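Local coordinates for beta-galactosidase (Geobacillus stearothermophilus, PDB 4OIF), which hydrolyses terminal, non-reducing beta-D-galactose residues of beta-D-galactosides as an intracellular GH42 glycosidase that assembles into a homotrimer, at the interface of chains A and B. Sequence-based numbering; all coordinates share one arbitrary frame. Chains: chain A/B, Beta-galactosidase.

Contact 1: the interface of chains A and B. Residues chain A 534-536, 539; chain B 290, 292, 335, 338.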
loop_
_atom_site.group_PDB
_atom_site.type_symbol
_atom_site.label_atom_id
_atom_site.label_comp_id
_atom_site.label_asym_id
_atom_site.label_seq_id
_atom_site.Cartn_x
_atom_site.Cartn_y
_atom_site.Cartn_z
ATOM N N THR A 534 -20.499 11.538 12.346
ATOM C CA THR A 534 -19.482 10.538 12.030
ATOM C C THR A 534 -18.288 10.661 12.970
ATOM O O THR A 534 -17.694 11.728 13.090
ATOM C CB THR A 534 -18.996 10.662 10.581
ATOM O OG1 THR A 534 -20.080 10.384 9.683
ATOM C CG2 THR A 534 -17.863 9.679 10.323
ATOM N N LEU A 535 -17.927 9.562 13.624
ATOM C CA LEU A 535 -16.936 9.610 14.698
ATOM C C LEU A 535 -15.581 9.025 14.320
ATOM O O LEU A 535 -15.491 8.162 13.456
ATOM C CB LEU A 535 -17.470 8.875 15.923
ATOM C CG LEU A 535 -18.859 9.330 16.376
ATOM C CD1 LEU A 535 -19.236 8.636 17.667
ATOM C CD2 LEU A 535 -18.882 10.846 16.547
ATOM N N TYR A 536 -14.533 9.515 14.978
ATOM C CA TYR A 536 -13.185 8.964 14.846
ATOM C C TYR A 536 -13.085 7.681 15.662
ATOM O O TYR A 536 -13.905 7.467 16.549
ATOM C CB TYR A 536 -12.144 9.998 15.299
ATOM C CG TYR A 536 -11.890 11.045 14.249
ATOM C CD1 TYR A 536 -12.723 12.155 14.123
ATOM C CD2 TYR A 536 -10.845 10.903 13.351
ATOM C CE1 TYR A 536 -12.500 13.108 13.137
ATOM C CE2 TYR A 536 -10.617 11.833 12.366
ATOM C CZ TYR A 536 -11.442 12.936 12.257
ATOM O OH TYR A 536 -11.187 13.858 11.267
ATOM N N ASP A 539 -13.310 7.905 19.363
ATOM C CA ASP A 539 -14.523 8.556 19.865
ATOM C C ASP A 539 -15.489 7.514 20.415
ATOM O O ASP A 539 -15.553 6.391 19.914
ATOM C CB ASP A 539 -15.211 9.376 18.767
ATOM C CG ASP A 539 -14.414 10.606 18.369
ATOM O OD1 ASP A 539 -13.544 11.023 19.164
ATOM O OD2 ASP A 539 -14.663 11.155 17.267
ATOM N N HIS B 290 -11.749 18.228 15.518
ATOM C CA HIS B 290 -12.271 17.199 16.416
ATOM C C HIS B 290 -11.731 15.807 16.092
ATOM O O HIS B 290 -12.323 14.802 16.488
ATOM C CB HIS B 290 -13.800 17.186 16.396
ATOM C CG HIS B 290 -14.417 18.541 16.525
ATOM N ND1 HIS B 290 -14.077 19.423 17.527
ATOM C CD2 HIS B 290 -15.361 19.167 15.777
ATOM C CE1 HIS B 290 -14.783 20.534 17.394
ATOM N NE2 HIS B 290 -15.568 20.405 16.337
ATOM N N ASP B 292 -8.998 12.631 16.424
ATOM C CA ASP B 292 -8.628 11.931 17.647
ATOM C C ASP B 292 -7.132 11.674 17.780
ATOM O O ASP B 292 -6.727 10.806 18.549
ATOM C CB ASP B 292 -9.398 10.596 17.750
ATOM C CG ASP B 292 -8.981 9.565 16.692
ATOM O OD1 ASP B 292 -8.333 9.932 15.688
ATOM O OD2 ASP B 292 -9.315 8.369 16.867
ATOM N N LYS B 335 -16.299 14.228 10.020
ATOM C CA LYS B 335 -16.894 14.670 11.268
ATOM C C LYS B 335 -17.183 16.153 11.198
ATOM O O LYS B 335 -16.374 16.912 10.678
ATOM C CB LYS B 335 -15.944 14.364 12.433
ATOM C CG LYS B 335 -16.513 14.661 13.803
ATOM C CD LYS B 335 -15.637 14.013 14.836
ATOM C CE LYS B 335 -16.064 14.335 16.246
ATOM N NZ LYS B 335 -14.998 13.881 17.170
ATOM N N ARG B 338 -18.383 20.916 15.981
ATOM C CA ARG B 338 -19.241 20.969 17.161
ATOM C C ARG B 338 -19.773 22.376 17.366
ATOM O O ARG B 338 -19.130 23.339 16.960
ATOM C CB ARG B 338 -18.473 20.514 18.408
ATOM C CG ARG B 338 -18.634 19.045 18.702
ATOM C CD ARG B 338 -17.990 18.182 17.643
ATOM N NE ARG B 338 -18.380 16.793 17.819
ATOM C CZ ARG B 338 -19.057 16.071 16.930
ATOM N NH1 ARG B 338 -19.403 16.580 15.750
ATOM N NH2 ARG B 338 -19.368 14.819 17.225
HETATM O O HOH W 1 -11.885 13.010 18.446
#
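A:Asp539 OD2, a carboxylate oxygen, is gripped from both chains at once. B:Lys335 NZ reaches A:Asp539 OD2 across the interface at 2.7 Å, a salt bridge that is also a hydrogen bond, while the backbone N of A:Tyr536 donates to A:Asp539 OD2 at 2.8 Å from within chain A. The two donors approach from opposite faces of the carboxylate plane, the ammonium 40° out of it, and their combined hold should restrict rotation of the group. B:Lys335 can span this distance because CG stands opposite the backbone N (chi1 -174°) and the chain stays extended to its end. B:Lys335 NZ also donates a hydrogen bond to the carbonyl O of B:His290 at 2.9 Å. That same carbonyl oxygen binds a water shared with A:Asp539 OD1, giving the carboxylate a second, indirect link to chain B. On its way the lysine lays B:Lys335 CD in the plane of the tyrosine ring, against the edge at A:Tyr536 CD1 (3.5 Å). B:Asp292 meets the base of this tyrosine instead, its carboxylate turned 43° from the ring, with B:Asp292 CG 3.5 Å from A:Tyr536 CB. In this GH42 homotrimer the patch ties the loop following strand 527-534, in the trimerisation region, to catalytic-domain loops of the neighbouring subunit.

Contact 2: the interface of chains A and B. Residues chain A 429-430; chain B 329-330, 334, 369, 372.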
loop_
_atom_site.group_PDB
_atom_site.type_symbol
_atom_site.label_atom_id
_atom_site.label_comp_id
_atom_site.label_asym_id
_atom_site.label_seq_id
_atom_site.Cartn_x
_atom_site.Cartn_y
_atom_site.Cartn_z
ATOM N N GLN A 429 -19.023 9.900 -1.113
ATOM C CA GLN A 429 -18.035 10.699 -0.405
ATOM C C GLN A 429 -18.683 11.287 0.848
ATOM O O GLN A 429 -19.508 12.212 0.768
ATOM C CB GLN A 429 -17.479 11.799 -1.308
ATOM C CG GLN A 429 -16.607 11.260 -2.416
ATOM C CD GLN A 429 -15.280 10.718 -1.901
ATOM O OE1 GLN A 429 -14.606 11.356 -1.093
ATOM N NE2 GLN A 429 -14.906 9.537 -2.360
ATOM N N GLY A 430 -18.326 10.739 2.004
ATOM C CA GLY A 430 -18.966 11.124 3.248
ATOM C C GLY A 430 -18.882 10.040 4.308
ATOM O O GLY A 430 -18.357 8.952 4.056
ATOM N N ASN B 329 -16.407 16.292 2.610
ATOM C CA ASN B 329 -16.916 15.062 2.032
ATOM C C ASN B 329 -15.804 14.058 1.845
ATOM O O ASN B 329 -16.064 12.877 1.683
ATOM C CB ASN B 329 -17.558 15.339 0.677
ATOM C CG ASN B 329 -16.542 15.885 -0.326
ATOM O OD1 ASN B 329 -15.835 16.847 -0.028
ATOM N ND2 ASN B 329 -16.419 15.235 -1.485
ATOM N N TRP B 330 -14.560 14.537 1.865
ATOM C CA TRP B 330 -13.451 13.773 1.297
ATOM C C TRP B 330 -12.397 13.351 2.312
ATOM O O TRP B 330 -11.352 12.812 1.923
ATOM C CB TRP B 330 -12.771 14.588 0.179
ATOM C CG TRP B 330 -12.216 15.889 0.681
ATOM C CD1 TRP B 330 -12.892 17.063 0.819
ATOM C CD2 TRP B 330 -10.884 16.134 1.142
ATOM N NE1 TRP B 330 -12.062 18.030 1.328
ATOM C CE2 TRP B 330 -10.821 17.486 1.534
ATOM C CE3 TRP B 330 -9.733 15.347 1.247
ATOM C CZ2 TRP B 330 -9.650 18.070 2.035
ATOM C CZ3 TRP B 330 -8.565 15.932 1.743
ATOM C CH2 TRP B 330 -8.537 17.277 2.133
ATOM N N ASN B 334 -15.449 12.141 8.042
ATOM C CA ASN B 334 -16.103 13.420 7.784
ATOM C C ASN B 334 -16.988 13.814 8.965
ATOM O O ASN B 334 -18.218 13.726 8.928
ATOM C CB ASN B 334 -16.880 13.363 6.468
ATOM C CG ASN B 334 -15.980 13.029 5.284
ATOM O OD1 ASN B 334 -15.159 13.848 4.864
ATOM N ND2 ASN B 334 -16.113 11.811 4.759
ATOM N N PHE B 369 -20.092 14.167 -6.672
ATOM C CA PHE B 369 -19.002 13.904 -5.733
ATOM C C PHE B 369 -19.076 14.638 -4.396
ATOM O O PHE B 369 -18.608 14.117 -3.386
ATOM C CB PHE B 369 -17.668 14.237 -6.405
ATOM C CG PHE B 369 -16.500 13.443 -5.875
ATOM C CD1 PHE B 369 -16.390 12.083 -6.140
ATOM C CD2 PHE B 369 -15.506 14.057 -5.116
ATOM C CE1 PHE B 369 -15.310 11.338 -5.663
ATOM C CE2 PHE B 369 -14.419 13.320 -4.633
ATOM C CZ PHE B 369 -14.323 11.957 -4.912
ATOM N N PHE B 372 -22.390 15.537 -0.185
ATOM C CA PHE B 372 -22.368 15.536 1.283
ATOM C C PHE B 372 -21.278 16.444 1.861
ATOM O O PHE B 372 -21.002 16.403 3.065
ATOM C CB PHE B 372 -22.218 14.109 1.818
ATOM C CG PHE B 372 -23.386 13.230 1.491
ATOM C CD1 PHE B 372 -24.661 13.763 1.410
ATOM C CD2 PHE B 372 -23.217 11.882 1.240
ATOM C CE1 PHE B 372 -25.753 12.967 1.089
ATOM C CE2 PHE B 372 -24.308 11.076 0.921
ATOM C CZ PHE B 372 -25.578 11.622 0.849
HETATM O O HOH W 2 -20.495 13.712 -1.177
#
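Bent at chi2 (-70°), with CG opposite its carbonyl carbon, A:Gln429 folds its side chain against B:Phe369, whose own CG lies trans to the backbone N (chi1 -152°). This fold presents the glutamine's flank as well as its amide: A:Gln429 CG sits over the face of the B:Phe369 ring, 3.5 Å from the centroid, in a CH-pi contact. Beyond it the amide lies nearly parallel to the ring, the planes 15° apart, with A:Gln429 CD 3.4 Å from B:Phe369 CZ. This stack is a worked case of a polar side chain packing through its flat surface. The OE1 end points toward the backbone of B:Asn329 and B:Trp330, the latter a probable substrate-binding residue of this GH42 active site, so the neighbouring subunit may help to shape the pocket's surroundings. On the other flank, A:Gly430 brings its CA to 3.3 Å from the amide ND2 of B:Asn334, a close backbone-to-side-chain packing contact. A water held between the loops adds a polar bridge. It lies 2.6 Å from the carbonyl O of A:Gln429, also meets the carbonyl O of B:Phe369, and is bound by B:Phe372 N at 2.8 Å.

Contact 3: the interface of chains A and B. Residues chain A 197, 199; chain B 53, 55-56, 92-95.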
loop_
_atom_site.group_PDB
_atom_site.type_symbol
_atom_site.label_atom_id
_atom_site.label_comp_id
_atom_site.label_asym_id
_atom_site.label_seq_id
_atom_site.Cartn_x
_atom_site.Cartn_y
_atom_site.Cartn_z
ATOM N N SER A 197 -19.063 20.901 -14.243
ATOM C CA SER A 197 -19.200 21.163 -15.677
ATOM C C SER A 197 -19.159 19.863 -16.492
ATOM O O SER A 197 -18.601 19.807 -17.592
ATOM C CB SER A 197 -18.115 22.147 -16.145
ATOM O OG SER A 197 -18.459 22.736 -17.392
ATOM N N THR A 199 -21.808 18.172 -17.631
ATOM C CA THR A 199 -23.000 17.978 -18.450
ATOM C C THR A 199 -22.673 17.417 -19.835
ATOM O O THR A 199 -21.822 17.946 -20.560
ATOM C CB THR A 199 -23.784 19.288 -18.629
ATOM O OG1 THR A 199 -24.027 19.888 -17.349
ATOM C CG2 THR A 199 -25.111 19.024 -19.340
ATOM N N PHE B 53 -17.412 26.484 -11.960
ATOM C CA PHE B 53 -17.547 25.335 -12.841
ATOM C C PHE B 53 -18.764 25.443 -13.738
ATOM O O PHE B 53 -19.476 24.462 -13.948
ATOM C CB PHE B 53 -17.603 24.049 -12.021
ATOM C CG PHE B 53 -16.399 23.854 -11.145
ATOM C CD1 PHE B 53 -15.196 23.416 -11.688
ATOM C CD2 PHE B 53 -16.458 24.140 -9.785
ATOM C CE1 PHE B 53 -14.076 23.247 -10.880
ATOM C CE2 PHE B 53 -15.345 23.977 -8.976
ATOM C CZ PHE B 53 -14.156 23.522 -9.518
ATOM N N TRP B 55 -18.755 26.495 -16.994
ATOM C CA TRP B 55 -18.414 26.594 -18.409
ATOM C C TRP B 55 -19.484 25.921 -19.287
ATOM O O TRP B 55 -19.956 26.515 -20.241
ATOM C CB TRP B 55 -17.030 25.990 -18.684
ATOM C CG TRP B 55 -16.446 26.410 -20.019
ATOM C CD1 TRP B 55 -17.137 26.788 -21.138
ATOM C CD2 TRP B 55 -15.058 26.515 -20.356
ATOM N NE1 TRP B 55 -16.266 27.106 -22.149
ATOM C CE2 TRP B 55 -14.985 26.947 -21.699
ATOM C CE3 TRP B 55 -13.873 26.283 -19.658
ATOM C CZ2 TRP B 55 -13.770 27.159 -22.356
ATOM C CZ3 TRP B 55 -12.667 26.482 -20.317
ATOM C CH2 TRP B 55 -12.629 26.917 -21.655
ATOM N N SER B 56 -19.879 24.696 -18.956
ATOM C CA SER B 56 -20.881 23.996 -19.755
ATOM C C SER B 56 -22.259 24.665 -19.652
ATOM O O SER B 56 -23.113 24.467 -20.521
ATOM C CB SER B 56 -20.977 22.523 -19.339
ATOM O OG SER B 56 -21.731 22.380 -18.148
ATOM N N ALA B 92 -12.748 23.393 -15.068
ATOM C CA ALA B 92 -13.343 22.174 -15.589
ATOM C C ALA B 92 -13.892 22.413 -16.992
ATOM O O ALA B 92 -14.882 23.117 -17.143
ATOM C CB ALA B 92 -14.434 21.686 -14.666
ATOM N N ARG B 93 -13.252 21.830 -18.008
ATOM C CA ARG B 93 -13.633 22.073 -19.406
ATOM C C ARG B 93 -14.910 21.270 -19.670
ATOM O O ARG B 93 -15.125 20.233 -19.037
ATOM C CB ARG B 93 -12.527 21.625 -20.349
ATOM C CG ARG B 93 -12.411 20.120 -20.328
ATOM C CD ARG B 93 -10.997 19.641 -20.311
ATOM N NE ARG B 93 -10.907 18.376 -19.585
ATOM C CZ ARG B 93 -11.052 18.265 -18.272
ATOM N NH1 ARG B 93 -11.279 19.340 -17.570
ATOM N NH2 ARG B 93 -10.982 17.086 -17.667
ATOM N N PRO B 94 -15.779 21.750 -20.576
ATOM C CA PRO B 94 -16.953 20.945 -20.947
ATOM C C PRO B 94 -16.545 19.651 -21.656
ATOM O O PRO B 94 -15.446 19.558 -22.230
ATOM C CB PRO B 94 -17.740 21.864 -21.892
ATOM C CG PRO B 94 -17.315 23.242 -21.531
ATOM C CD PRO B 94 -15.855 23.115 -21.117
ATOM N N ALA B 95 -17.414 18.648 -21.589
ATOM C CA ALA B 95 -17.176 17.394 -22.294
ATOM C C ALA B 95 -16.936 17.621 -23.798
ATOM O O ALA B 95 -16.017 17.023 -24.372
ATOM C CB ALA B 95 -18.346 16.434 -22.076
HETATM O O HOH W 3 -19.537 19.286 -20.031
HETATM O O HOH W 4 -24.225 22.526 -17.667
#
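A:Ser197, at the end of the 3-10 helix 195-197, turns its hydroxyl toward the start of helix 55-58 in the catalytic domain of a neighbouring GH42 subunit. OG lies trans to the backbone N (chi1 -162°), which directs it at the backbone N of B:Ser56; B:Ser56 N donates to A:Ser197 OG at 2.9 Å. The serine thus acts as an external acceptor for a first-turn amide of the helix, and the helix dipole might favour such an oxygen there. CB of A:Ser197 settles between two backbone carbonyls, 3.5 Å from B:Phe53 O and likewise near B:Ala92 O. A:Ser197 CB also lies 4.0 Å from the methyl CB of B:Ala92. Alongside, A:Thr199 sets its hydroxyl toward that of B:Ser56, but their direct hydrogen bond is weak. A water joins the two side chains more closely, 2.7 Å from A:Thr199 OG1 and 2.5 Å from B:Ser56 OG. The B:Ser56 hydroxyl is placed for this by a chi1 of 78°, between its backbone N and carbonyl carbon. A second water gathers backbone groups from both chains, meeting the carbonyl oxygens of A:Ser197 and A:Thr199. B:Ala95 N, which opens helix 95-100, also points its N-H almost straight at this water, 2.7 Å away with 167° at the hydrogen. Behind the contact, B:Pro94 CD rests over one face of the B:Trp55 indole, within chain B.

Contact 4: the interface of chains A and B. Residues chain A 431, 534, 536; chain B 288-289, 291, 293, 333, 335.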
loop_
_atom_site.group_PDB
_atom_site.type_symbol
_atom_site.label_atom_id
_atom_site.label_comp_id
_atom_site.label_asym_id
_atom_site.label_seq_id
_atom_site.Cartn_x
_atom_site.Cartn_y
_atom_site.Cartn_z
ATOM N N PHE A 431 -19.407 10.340 5.492
ATOM C CA PHE A 431 -19.285 9.454 6.641
ATOM C C PHE A 431 -17.820 9.140 6.912
ATOM O O PHE A 431 -16.972 10.032 6.912
ATOM C CB PHE A 431 -20.098 8.180 6.402
ATOM C CG PHE A 431 -21.473 8.447 5.839
ATOM C CD1 PHE A 431 -22.474 9.007 6.639
ATOM C CD2 PHE A 431 -21.765 8.163 4.518
ATOM C CE1 PHE A 431 -23.743 9.269 6.136
ATOM C CE2 PHE A 431 -23.040 8.424 3.997
ATOM C CZ PHE A 431 -24.028 8.978 4.814
ATOM N N THR A 534 -20.499 11.538 12.346
ATOM C CA THR A 534 -19.482 10.538 12.030
ATOM C C THR A 534 -18.288 10.661 12.970
ATOM O O THR A 534 -17.694 11.728 13.090
ATOM C CB THR A 534 -18.996 10.662 10.581
ATOM O OG1 THR A 534 -20.080 10.384 9.683
ATOM C CG2 THR A 534 -17.863 9.679 10.323
ATOM N N TYR A 536 -14.533 9.515 14.978
ATOM C CA TYR A 536 -13.185 8.964 14.846
ATOM C C TYR A 536 -13.085 7.681 15.662
ATOM O O TYR A 536 -13.905 7.467 16.549
ATOM C CB TYR A 536 -12.144 9.998 15.299
ATOM C CG TYR A 536 -11.890 11.045 14.249
ATOM C CD1 TYR A 536 -12.723 12.155 14.123
ATOM C CD2 TYR A 536 -10.845 10.903 13.351
ATOM C CE1 TYR A 536 -12.500 13.108 13.137
ATOM C CE2 TYR A 536 -10.617 11.833 12.366
ATOM C CZ TYR A 536 -11.442 12.936 12.257
ATOM O OH TYR A 536 -11.187 13.858 11.267
ATOM N N ALA B 288 -9.129 19.262 9.951
ATOM C CA ALA B 288 -9.962 18.147 10.388
ATOM C C ALA B 288 -10.316 18.298 11.861
ATOM O O ALA B 288 -9.891 17.489 12.688
ATOM C CB ALA B 288 -9.267 16.815 10.140
ATOM N N TRP B 289 -11.096 19.335 12.173
ATOM C CA TRP B 289 -11.530 19.606 13.546
ATOM C C TRP B 289 -12.096 18.366 14.239
ATOM O O TRP B 289 -12.801 17.558 13.623
ATOM C CB TRP B 289 -12.577 20.733 13.574
ATOM C CG TRP B 289 -12.069 22.082 13.076
ATOM C CD1 TRP B 289 -12.461 22.742 11.938
ATOM C CD2 TRP B 289 -11.072 22.914 13.691
ATOM N NE1 TRP B 289 -11.779 23.931 11.819
ATOM C CE2 TRP B 289 -10.920 24.059 12.877
ATOM C CE3 TRP B 289 -10.297 22.805 14.854
ATOM C CZ2 TRP B 289 -10.024 25.081 13.186
ATOM C CZ3 TRP B 289 -9.411 23.821 15.163
ATOM C CH2 TRP B 289 -9.282 24.946 14.335
ATOM N N ASN B 291 -10.606 15.746 15.379
ATOM C CA ASN B 291 -9.951 14.468 15.132
ATOM C C ASN B 291 -9.418 13.891 16.451
ATOM O O ASN B 291 -9.376 14.589 17.467
ATOM C CB ASN B 291 -8.823 14.611 14.101
ATOM C CG ASN B 291 -7.645 15.412 14.622
ATOM O OD1 ASN B 291 -6.903 14.949 15.488
ATOM N ND2 ASN B 291 -7.463 16.614 14.094
ATOM N N TRP B 293 -6.309 12.421 17.052
ATOM C CA TRP B 293 -4.863 12.239 17.166
ATOM C C TRP B 293 -4.124 13.467 17.734
ATOM O O TRP B 293 -2.919 13.419 17.975
ATOM C CB TRP B 293 -4.272 11.848 15.806
ATOM C CG TRP B 293 -4.542 12.848 14.706
ATOM C CD1 TRP B 293 -3.951 14.070 14.546
ATOM C CD2 TRP B 293 -5.464 12.705 13.611
ATOM N NE1 TRP B 293 -4.447 14.693 13.426
ATOM C CE2 TRP B 293 -5.379 13.880 12.837
ATOM C CE3 TRP B 293 -6.358 11.701 13.216
ATOM C CZ2 TRP B 293 -6.148 14.079 11.692
ATOM C CZ3 TRP B 293 -7.123 11.902 12.076
ATOM C CH2 TRP B 293 -7.012 13.078 11.328
ATOM N N VAL B 333 -12.492 10.602 7.799
ATOM C CA VAL B 333 -13.591 10.738 8.749
ATOM C C VAL B 333 -14.251 12.114 8.607
ATOM O O VAL B 333 -13.688 13.140 8.998
ATOM C CB VAL B 333 -13.119 10.542 10.210
ATOM C CG1 VAL B 333 -14.262 10.820 11.188
ATOM C CG2 VAL B 333 -12.567 9.132 10.416
ATOM N N LYS B 335 -16.299 14.228 10.020
ATOM C CA LYS B 335 -16.894 14.670 11.268
ATOM C C LYS B 335 -17.183 16.153 11.198
ATOM O O LYS B 335 -16.374 16.912 10.678
ATOM C CB LYS B 335 -15.944 14.364 12.433
ATOM C CG LYS B 335 -16.513 14.661 13.803
ATOM C CD LYS B 335 -15.637 14.013 14.836
ATOM C CE LYS B 335 -16.064 14.335 16.246
ATOM N NZ LYS B 335 -14.998 13.881 17.170
HETATM O O HOH W 5 -12.664 16.023 11.483
HETATM O O HOH W 6 -10.313 12.377 8.783
#
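Both faces of the A:Tyr536 ring are capped by chain B: B:Asn291 CA lies over the centre of one, and B:Val333 CG1 over the centre of the other. These CH-pi contacts, 3.6 Å from the ring centroid for B:Asn291 CA and 3.5 Å for B:Val333 CG1, hold the phenol as an aromatic plug in a pocket of the neighbouring GH42 catalytic domain. At its rim the ring meets B:Trp293 edge to face, their planes 83° apart, with A:Tyr536 CE2 3.5 Å from B:Trp293 CZ3 of the indole. B:Lys335 CD borders another part of the edge. The valine turns CG1 to the ring by setting this methyl opposite its backbone N (chi1 175°), and B:Val333 CG1 also packs against A:Thr534 CG2 at 3.9 Å. Deep in the pocket the phenol OH passes near B:Ala288 CB and is linked to chain B through two waters. One, in the plane of the ring, lies 2.6 Å from A:Tyr536 OH and bridges to the carbonyl O of B:Trp289; the other bridges OH to B:Val333 N. A second shell fixes the walls: B:Asn291 ND2 donates to B:Ala288 O, and B:Asn291 OD1 receives B:Trp293 N in its carbonyl plane, on a lone pair, at 3.0 Å.

Contact 1 and contact 4 form one continuous patch, their C-alpha centres about 4 Å apart, and share A:Thr534, A:Tyr536 and B:Lys335: one covers the charged rim, the other the buried phenol. Between centres of C-alpha atoms, contact 2 follows about 12 Å from contact 4, connected through the chain B segment that carries B:Asn329 to B:Lys335, and contact 3 lies farther along, about 21 Å from contact 2 and 35 Å from contact 1. From the centres of contacts 2 and 3 to B:Glu158, the probable proton donor, is about 14 and 15 Å, so trimer assembly may help to support the surroundings of the active site.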